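Local structure of DR2417 (Deinococcus radiodurans, 4XWW) at residues V36-V44 with V138-A146. The protein is a metal-dependent ribonuclease J that binds RNA, degrades it as a 5'-3' exonuclease, possibly also cuts internally, and probably takes part in rRNA maturation. Numbering follows the deposited sequence.
Sequences VFRYGDEIV and VRFGQSFVA
Two beta hairpins face each other, Y39 opposite S143 and E42 opposite G141; the axes of strands 36-39 and 144-146 approach to 10.3 Å, their directions 144° apart, and no backbone-to-backbone hydrogen bond joins them. They belong to the two sheets of the metallo-beta-lactamase alpha-beta sandwich, and the contact is made by side chains packing on each other and by a carboxylate bonded to backbone amides. The first hairpin closes through a type II' turn from Y39 to E42, and at its end the extended E42 side chain reaches across to the other turn. Its carboxylate grips two successive amides, each oxygen through its syn lone pair: Q142 N to E42 OE2 is 2.7 Å and nearly straight (175°), S143 N to E42 OE1 2.9 Å and more bent. G141 CA lies 3.4 Å from E42 OE2, the carboxylate packing closely on the backbone there.

Next to the carboxylate the F144 ring lies against the first hairpin, one face to V44 CG2. F144 CZ meets Y39 CB at 3.6 Å, while E42 O lies at the ring edge. L163 and T165 of strand 159-165 and L19 also pack on F144. V44 CG2, set beside the backbone N, sits between F140 CB, 3.4 Å away, and the F144 face, off centre. V44 CG1, anti to that N, stands over the middle of the F140 ring, 3.9 Å from the centroid and 4° off the normal.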
loop_
_atom_site.group_PDB
_atom_site.type_symbol
_atom_site.label_atom_id
_atom_site.label_comp_id
_atom_site.label_asym_id
_atom_site.label_seq_id
_atom_site.Cartn_x
_atom_site.Cartn_y
_atom_site.Cartn_z
ATOM N N VAL A 36 18.820 22.453 10.617
ATOM C CA VAL A 36 19.879 23.438 10.725
ATOM C C VAL A 36 19.444 24.516 11.701
ATOM O O VAL A 36 18.314 24.998 11.644
ATOM C CB VAL A 36 20.203 24.048 9.338
ATOM C CG1 VAL A 36 21.128 25.227 9.460
ATOM C CG2 VAL A 36 20.798 22.978 8.431
ATOM N N PHE A 37 20.348 24.864 12.617
ATOM C CA PHE A 37 20.197 26.033 13.480
ATOM C C PHE A 37 21.250 27.062 13.123
ATOM O O PHE A 37 22.435 26.743 13.065
ATOM C CB PHE A 37 20.314 25.648 14.956
ATOM C CG PHE A 37 19.200 24.756 15.428
ATOM C CD1 PHE A 37 18.009 25.300 15.880
ATOM C CD2 PHE A 37 19.337 23.374 15.400
ATOM C CE1 PHE A 37 16.965 24.473 16.300
ATOM C CE2 PHE A 37 18.303 22.551 15.826
ATOM C CZ PHE A 37 17.121 23.106 16.280
ATOM N N ARG A 38 20.825 28.296 12.864
ATOM C CA ARG A 38 21.771 29.337 12.519
ATOM C C ARG A 38 21.576 30.574 13.381
ATOM O O ARG A 38 20.468 31.101 13.497
ATOM C CB ARG A 38 21.675 29.730 11.042
ATOM C CG ARG A 38 22.710 30.800 10.665
ATOM C CD ARG A 38 22.707 31.158 9.186
ATOM N NE ARG A 38 23.618 32.283 8.958
ATOM C CZ ARG A 38 23.729 32.956 7.819
ATOM N NH1 ARG A 38 22.983 32.633 6.772
ATOM N NH2 ARG A 38 24.591 33.964 7.732
ATOM N N TYR A 39 22.672 30.996 13.996
ATOM C CA TYR A 39 22.740 32.280 14.695
ATOM C C TYR A 39 23.986 33.055 14.259
ATOM O O TYR A 39 25.118 32.633 14.509
ATOM C CB TYR A 39 22.749 32.082 16.214
ATOM C CG TYR A 39 22.590 33.395 16.944
ATOM C CD1 TYR A 39 23.692 34.194 17.206
ATOM C CD2 TYR A 39 21.337 33.860 17.322
ATOM C CE1 TYR A 39 23.561 35.403 17.838
ATOM C CE2 TYR A 39 21.195 35.089 17.966
ATOM C CZ TYR A 39 22.322 35.849 18.221
ATOM O OH TYR A 39 22.228 37.068 18.861
ATOM N N GLY A 40 23.775 34.195 13.611
ATOM C CA GLY A 40 24.878 34.965 13.064
ATOM C C GLY A 40 25.600 34.125 12.032
ATOM O O GLY A 40 24.969 33.593 11.120
ATOM N N ASP A 41 26.913 33.976 12.189
ATOM C CA ASP A 41 27.682 33.184 11.235
ATOM C C ASP A 41 28.058 31.806 11.785
ATOM O O ASP A 41 29.068 31.221 11.397
ATOM C CB ASP A 41 28.933 33.940 10.801
ATOM C CG ASP A 41 28.618 35.076 9.838
ATOM O OD1 ASP A 41 27.507 35.083 9.260
ATOM O OD2 ASP A 41 29.486 35.955 9.653
ATOM N N GLU A 42 27.237 31.291 12.692
ATOM C CA GLU A 42 27.462 29.960 13.237
ATOM C C GLU A 42 26.286 29.049 12.931
ATOM O O GLU A 42 25.126 29.448 13.031
ATOM C CB GLU A 42 27.709 30.018 14.750
ATOM C CG GLU A 42 28.978 30.786 15.133
ATOM C CD GLU A 42 29.225 30.799 16.638
ATOM O OE1 GLU A 42 28.303 30.442 17.403
ATOM O OE2 GLU A 42 30.345 31.174 17.057
ATOM N N ILE A 43 26.605 27.813 12.571
ATOM C CA ILE A 43 25.582 26.817 12.322
ATOM C C ILE A 43 25.838 25.541 13.108
ATOM O O ILE A 43 26.959 25.058 13.167
ATOM C CB ILE A 43 25.492 26.482 10.813
ATOM C CG1 ILE A 43 24.785 27.626 10.079
ATOM C CG2 ILE A 43 24.777 25.152 10.598
ATOM C CD1 ILE A 43 24.876 27.546 8.551
ATOM N N VAL A 44 24.781 25.002 13.707
ATOM C CA VAL A 44 24.796 23.650 14.245
ATOM C C VAL A 44 23.790 22.834 13.446
ATOM O O VAL A 44 22.688 23.313 13.179
ATOM C CB VAL A 44 24.434 23.629 15.737
ATOM C CG1 VAL A 44 24.517 22.207 16.291
ATOM C CG2 VAL A 44 25.361 24.566 16.516
ATOM N N VAL A 138 27.541 20.371 25.534
ATOM C CA VAL A 138 28.613 20.559 24.572
ATOM C C VAL A 138 28.509 21.934 23.918
ATOM O O VAL A 138 27.413 22.425 23.718
ATOM C CB VAL A 138 28.575 19.427 23.533
ATOM C CG1 VAL A 138 29.342 19.797 22.296
ATOM C CG2 VAL A 138 29.126 18.158 24.158
ATOM N N ARG A 139 29.638 22.570 23.615
ATOM C CA ARG A 139 29.601 23.910 23.032
ATOM C C ARG A 139 29.895 23.936 21.519
ATOM O O ARG A 139 30.812 23.261 21.036
ATOM C CB ARG A 139 30.588 24.834 23.765
ATOM C CG ARG A 139 30.596 26.246 23.224
ATOM C CD ARG A 139 31.442 27.190 24.081
ATOM N NE ARG A 139 30.729 27.681 25.255
ATOM C CZ ARG A 139 29.729 28.558 25.213
ATOM N NH1 ARG A 139 29.304 29.033 24.050
ATOM N NH2 ARG A 139 29.145 28.952 26.336
ATOM N N PHE A 140 29.117 24.726 20.781
ATOM C CA PHE A 140 29.363 24.970 19.358
ATOM C C PHE A 140 29.566 26.466 19.141
ATOM O O PHE A 140 28.616 27.241 19.248
ATOM C CB PHE A 140 28.199 24.484 18.465
ATOM C CG PHE A 140 27.806 23.051 18.666
ATOM C CD1 PHE A 140 28.379 22.040 17.903
ATOM C CD2 PHE A 140 26.830 22.711 19.588
ATOM C CE1 PHE A 140 28.016 20.705 18.093
ATOM C CE2 PHE A 140 26.452 21.388 19.771
ATOM C CZ PHE A 140 27.045 20.384 19.020
ATOM N N GLY A 141 30.787 26.865 18.812
ATOM C CA GLY A 141 31.119 28.274 18.653
ATOM C C GLY A 141 30.739 29.112 19.863
ATOM O O GLY A 141 30.711 28.609 20.984
ATOM N N GLN A 142 30.445 30.389 19.626
ATOM C CA GLN A 142 30.117 31.326 20.694
ATOM C C GLN A 142 28.667 31.287 21.148
ATOM O O GLN A 142 28.374 31.647 22.291
ATOM C CB GLN A 142 30.432 32.758 20.250
ATOM C CG GLN A 142 31.780 32.920 19.596
ATOM C CD GLN A 142 32.908 32.523 20.520
ATOM O OE1 GLN A 142 33.096 33.122 21.582
ATOM N NE2 GLN A 142 33.660 31.498 20.131
ATOM N N SER A 143 27.767 30.861 20.257
ATOM C CA SER A 143 26.342 31.133 20.415
ATOM C C SER A 143 25.507 29.946 20.889
ATOM O O SER A 143 24.369 30.125 21.317
ATOM C CB SER A 143 25.756 31.641 19.084
ATOM O OG SER A 143 26.325 32.880 18.696
ATOM N N PHE A 144 26.071 28.745 20.808
ATOM C CA PHE A 144 25.307 27.526 21.042
ATOM C C PHE A 144 25.891 26.627 22.124
ATOM O O PHE A 144 27.091 26.330 22.120
ATOM C CB PHE A 144 25.210 26.705 19.754
ATOM C CG PHE A 144 24.422 27.357 18.665
ATOM C CD1 PHE A 144 23.038 27.372 18.709
ATOM C CD2 PHE A 144 25.058 27.905 17.566
ATOM C CE1 PHE A 144 22.305 27.951 17.688
ATOM C CE2 PHE A 144 24.330 28.484 16.540
ATOM C CZ PHE A 144 22.952 28.503 16.602
ATOM N N VAL A 145 25.027 26.176 23.029
ATOM C CA VAL A 145 25.346 25.070 23.924
ATOM C C VAL A 145 24.220 24.041 23.882
ATOM O O VAL A 145 23.037 24.404 23.986
ATOM C CB VAL A 145 25.565 25.543 25.366
ATOM C CG1 VAL A 145 25.775 24.353 26.288
ATOM C CG2 VAL A 145 26.744 26.516 25.436
ATOM N N ALA A 146 24.576 22.767 23.702
ATOM C CA ALA A 146 23.573 21.703 23.633
ATOM C C ALA A 146 23.702 20.756 24.817
ATOM O O ALA A 146 24.802 20.300 25.122
ATOM C CB ALA A 146 23.706 20.929 22.321
#